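Poly(A) ribonuclease pop2 (Schizosaccharomyces pombe, PDB 2P51) catalyses the exonucleolytic shortening of mRNA poly(A) tails to 5'-AMP, as a metal-dependent catalytic subunit of the CCR4-NOT deadenylase complex. Local coordinates at residues 145-148 with 149-153; 175-178 with 179-182. All coordinates share one frame; numbering follows the deposited sequence. Where two conformers were deposited one is given.

Contact 1 (145-148 with 149-153)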
loop_
_atom_site.group_PDB
_atom_site.type_symbol
_atom_site.label_atom_id
_atom_site.label_comp_id
_atom_site.label_asym_id
_atom_site.label_seq_id
_atom_site.Cartn_x
_atom_site.Cartn_y
_atom_site.Cartn_z
ATOM N N ALA A 145 -12.586 -5.664 7.934
ATOM C CA ALA A 145 -12.413 -6.724 8.897
ATOM C C ALA A 145 -12.382 -8.097 8.259
ATOM O O ALA A 145 -11.605 -8.985 8.648
ATOM C CB ALA A 145 -13.565 -6.607 9.917
ATOM N N ASP A 146 -13.238 -8.322 7.265
ATOM C CA ASP A 146 -13.255 -9.593 6.521
ATOM C C ASP A 146 -11.928 -9.784 5.792
ATOM O O ASP A 146 -11.335 -10.860 5.764
ATOM C CB ASP A 146 -14.426 -9.600 5.557
ATOM C CG ASP A 146 -15.788 -9.663 6.223
ATOM O OD1 ASP A 146 -15.893 -10.021 7.431
ATOM O OD2 ASP A 146 -16.777 -9.361 5.506
ATOM N N PHE A 147 -11.458 -8.714 5.169
ATOM C CA PHE A 147 -10.161 -8.768 4.487
ATOM C C PHE A 147 -9.065 -9.054 5.456
ATOM O O PHE A 147 -8.148 -9.849 5.225
ATOM C CB PHE A 147 -9.930 -7.389 3.847
ATOM C CG PHE A 147 -8.533 -7.206 3.272
ATOM C CD1 PHE A 147 -8.160 -7.796 2.079
ATOM C CD2 PHE A 147 -7.604 -6.415 3.952
ATOM C CE1 PHE A 147 -6.884 -7.575 1.601
ATOM C CE2 PHE A 147 -6.319 -6.216 3.472
ATOM C CZ PHE A 147 -5.930 -6.801 2.274
ATOM N N ALA A 148 -9.125 -8.382 6.593
ATOM C CA ALA A 148 -8.018 -8.527 7.545
ATOM C C ALA A 148 -7.895 -9.942 8.085
ATOM O O ALA A 148 -6.773 -10.471 8.194
ATOM C CB ALA A 148 -8.260 -7.485 8.638
ATOM N N GLU A 149 -9.003 -10.604 8.433
ATOM C CA GLU A 149 -8.931 -11.991 8.851
ATOM C C GLU A 149 -8.205 -12.853 7.820
ATOM O O GLU A 149 -7.353 -13.674 8.175
ATOM C CB GLU A 149 -10.354 -12.521 8.978
ATOM C CG GLU A 149 -10.675 -13.008 10.363
ATOM C CD GLU A 149 -12.155 -13.303 10.466
ATOM O OE1 GLU A 149 -12.642 -13.965 9.523
ATOM O OE2 GLU A 149 -12.734 -12.853 11.476
ATOM N N LEU A 150 -8.537 -12.671 6.548
ATOM C CA LEU A 150 -7.906 -13.450 5.478
ATOM C C LEU A 150 -6.442 -13.085 5.307
ATOM O O LEU A 150 -5.584 -13.943 5.084
ATOM C CB LEU A 150 -8.686 -13.267 4.166
ATOM C CG LEU A 150 -10.108 -13.883 4.202
ATOM C CD1 LEU A 150 -10.844 -13.639 2.890
ATOM C CD2 LEU A 150 -10.087 -15.370 4.512
ATOM N N LEU A 151 -6.138 -11.781 5.379
ATOM C CA LEU A 151 -4.760 -11.351 5.178
ATOM C C LEU A 151 -3.860 -11.910 6.271
ATOM O O LEU A 151 -2.774 -12.405 6.006
ATOM C CB LEU A 151 -4.655 -9.824 5.163
ATOM C CG LEU A 151 -3.225 -9.295 4.924
ATOM C CD1 LEU A 151 -2.718 -9.718 3.543
ATOM C CD2 LEU A 151 -3.161 -7.780 5.102
ATOM N N ILE A 152 -4.319 -11.860 7.515
ATOM C CA ILE A 152 -3.470 -12.334 8.607
ATOM C C ILE A 152 -3.157 -13.798 8.431
ATOM O O ILE A 152 -2.028 -14.216 8.708
ATOM C CB ILE A 152 -4.117 -12.066 9.993
ATOM C CG1 ILE A 152 -4.292 -10.563 10.251
ATOM C CG2 ILE A 152 -3.325 -12.713 11.130
ATOM C CD1 ILE A 152 -5.231 -10.263 11.395
ATOM N N GLY A 153 -4.115 -14.582 7.957
ATOM C CA GLY A 153 -3.845 -16.030 7.798
ATOM C C GLY A 153 -3.263 -16.364 6.466
ATOM O O GLY A 153 -3.099 -17.542 6.186
HETATM O O HOH W 1 -13.235 -13.314 6.187
#

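Contact 2 (175-178 with 179-182)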
loop_
_atom_site.group_PDB
_atom_site.type_symbol
_atom_site.label_atom_id
_atom_site.label_comp_id
_atom_site.label_asym_id
_atom_site.label_seq_id
_atom_site.Cartn_x
_atom_site.Cartn_y
_atom_site.Cartn_z
ATOM N N TYR A 175 -2.893 2.122 7.231
ATOM C CA TYR A 175 -4.231 1.591 6.883
ATOM C C TYR A 175 -4.247 0.073 6.963
ATOM O O TYR A 175 -5.283 -0.473 7.371
ATOM C CB TYR A 175 -4.639 2.062 5.483
ATOM C CG TYR A 175 -5.420 3.372 5.588
ATOM C CD1 TYR A 175 -4.938 4.599 5.185
ATOM C CD2 TYR A 175 -6.687 3.293 6.143
ATOM C CE1 TYR A 175 -5.684 5.782 5.295
ATOM C CE2 TYR A 175 -7.424 4.439 6.271
ATOM C CZ TYR A 175 -6.941 5.673 5.859
ATOM O OH TYR A 175 -7.746 6.766 6.023
ATOM N N LEU A 176 -3.152 -0.583 6.608
ATOM C CA LEU A 176 -3.164 -2.039 6.696
ATOM C C LEU A 176 -3.118 -2.445 8.166
ATOM O O LEU A 176 -3.802 -3.408 8.570
ATOM C CB LEU A 176 -2.031 -2.735 5.922
ATOM C CG LEU A 176 -2.429 -3.117 4.474
ATOM C CD1 LEU A 176 -2.593 -1.857 3.631
ATOM C CD2 LEU A 176 -1.425 -4.092 3.892
ATOM N N LEU A 177 -2.321 -1.684 8.963
ATOM C CA LEU A 177 -2.350 -2.099 10.397
ATOM C C LEU A 177 -3.695 -1.858 11.025
ATOM O O LEU A 177 -4.185 -2.676 11.837
ATOM C CB LEU A 177 -1.231 -1.380 11.173
ATOM C CG LEU A 177 -0.977 -1.868 12.604
ATOM C CD1 LEU A 177 -0.279 -3.235 12.590
ATOM C CD2 LEU A 177 -0.161 -0.868 13.413
ATOM N N LYS A 178 -4.345 -0.759 10.701
ATOM C CA LYS A 178 -5.708 -0.472 11.177
ATOM C C LYS A 178 -6.666 -1.590 10.788
ATOM O O LYS A 178 -7.502 -2.082 11.542
ATOM C CB LYS A 178 -6.187 0.873 10.611
ATOM C CG LYS A 178 -7.658 1.156 10.780
ATOM C CD LYS A 178 -8.059 2.498 10.153
ATOM C CE LYS A 178 -9.567 2.770 10.379
ATOM N NZ LYS A 178 -9.975 3.950 9.517
ATOM N N ALA A 179 -6.596 -2.063 9.545
ATOM C CA ALA A 179 -7.470 -3.127 9.094
ATOM C C ALA A 179 -7.199 -4.383 9.916
ATOM O O ALA A 179 -8.129 -5.029 10.436
ATOM C CB ALA A 179 -7.247 -3.415 7.624
ATOM N N MET A 180 -5.929 -4.757 10.072
ATOM C CA MET A 180 -5.684 -6.017 10.783
ATOM C C MET A 180 -6.020 -5.946 12.264
ATOM O O MET A 180 -6.401 -6.969 12.824
ATOM C CB MET A 180 -4.208 -6.405 10.595
ATOM C CG MET A 180 -3.986 -6.903 9.169
ATOM S SD MET A 180 -2.290 -7.492 8.928
ATOM C CE MET A 180 -1.372 -5.996 9.271
ATOM N N THR A 181 -5.867 -4.778 12.904
ATOM C CA THR A 181 -6.018 -4.730 14.364
ATOM C C THR A 181 -7.392 -4.264 14.832
ATOM O O THR A 181 -7.783 -4.566 15.965
ATOM C CB THR A 181 -4.964 -3.797 15.007
ATOM O OG1 THR A 181 -5.118 -2.459 14.513
ATOM C CG2 THR A 181 -3.536 -4.218 14.655
ATOM N N GLN A 182 -8.074 -3.529 13.954
ATOM C CA GLN A 182 -9.407 -2.977 14.213
ATOM C C GLN A 182 -9.501 -2.099 15.443
ATOM O O GLN A 182 -10.553 -2.078 16.115
ATOM C CB GLN A 182 -10.398 -4.131 14.355
ATOM C CG GLN A 182 -10.621 -4.896 13.050
ATOM C CD GLN A 182 -11.361 -4.086 12.001
ATOM O OE1 GLN A 182 -12.431 -3.519 12.270
ATOM N NE2 GLN A 182 -10.781 -4.049 10.799
#

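Contact 1 (145-148 with 149-153)
Phe147 and Leu151, one helical turn apart, lie side by side and point the same way, with Phe147 CE2 3.9 Å from Leu151 CD2. Both side chains leave the backbone with CG anti to N (chi1 171° in Phe147, -179° in Leu151), so both run out on the same side of the helix. Leu151 CB sits over one face of the phenyl ring, 4.3 Å above its plane and displaced toward the rim. Phe108 of strand 105-109 and Phe110 just past its end also meet this ring, Phe110 edge-to-face, forming an aromatic cluster beside the sheet.

Main-chain bonds of the i to i+4 kind hold the turn. Leu151 N reaches Phe147 O at 2.8 Å, and Ile152 N reaches Ala148 O at 2.9 Å, while Leu150 N to Asp146 O is weak at 3.4 Å. Asp146 O also accepts from a water at 3.1 Å, which donates weakly to Glu149 OE1. That water links backbone to side chain on the polar flank, where the carboxylates of Asp146 and Glu149 remain apart.

Aliphatic carbons also rest against carbonyl oxygens of the preceding turn: Leu150 CG lies 3.6 Å from Asp146 O, and Ile152 CG1 lies close to Ala148 O, over the last turn before Gly153 leaves helical geometry. The Leu150 side chain also touches Leu31, Gln32 and Met35 of helix 31-41. Together these features make 144-152 an amphipathic alpha-helix, packed by its apolar side into the DEDD nuclease fold.

Contact 2 (175-178 with 179-182)
Thr181 folds back on Leu177 through both its polar and its methyl branch. Its OG1 donates to Leu177 O at 2.8 Å, approaching from above the carbonyl plane, 37° out of it. Thr181 N gives the same oxygen a second bond, at 2.9 Å and nearly end-on to the carbonyl, so one acceptor is gripped twice by one residue. With chi1 at 61°, OG1 sits between the backbone N and carbonyl carbon, which turns the hydroxyl back toward the preceding turn. A valine here would keep the bulk but would probably leave Leu177 O with the backbone N-H alone of these two donors.

Other polar bonds finish the helix. Met180 N binds Leu176 O, and Gln182 N binds Lys178 O, although Gln182 has already turned to positive phi. Its side chain, bent at chi2 (-69°), curls back so that NE2 donates to Ala179 O at 2.9 Å, in the carbonyl plane and on a lone pair. Apart from the helix end, two side chains tie the helix to neighbouring parts of the chain: Lys178 runs out fully extended and its NZ bonds to Val80 O, and Tyr175 OH bonds to Leu83 O.

Among the apolar groups, Thr181 CG2 lies 4.0 Å from Leu177 CD1 where the two side chains cross obliquely. Met180 bends at chi3 to bring CE back over the main chain, 3.6 Å from Leu176 O. Leu177 packs further on Phe192, Ile195 and Tyr199 of helix 189-199, whereas the Tyr175 ring stacks on Phe54. The whole is a helix C-terminus closed by side-chain and main-chain bonds, on the same helix that carries the magnesium ligand Asp172 of the DEDD nuclease site.

How the contacts relate
Contact 1 closes before contact 2 opens along the chain: helix 144-152 is followed by strand 163-166 and then helix 170-181. Their centres are about 10 Å apart, and helix 144-152 touches the C-terminal end of helix 170-181. Ala148 CB meets Ala179 O, and Ile152 CD1 lies 3.8 Å from Met180 O, consistent with the small alanine letting the helices come close. Gln182 NE2 also packs against Ala145 CA. The strand between the helices lies next to strand 47-53, which bears the metal ligands Asp51 and Glu53. Both contacts thus lie on neighbouring helices packed against each other beside the mixed sheet, with contact 2 closer to the catalytic metals.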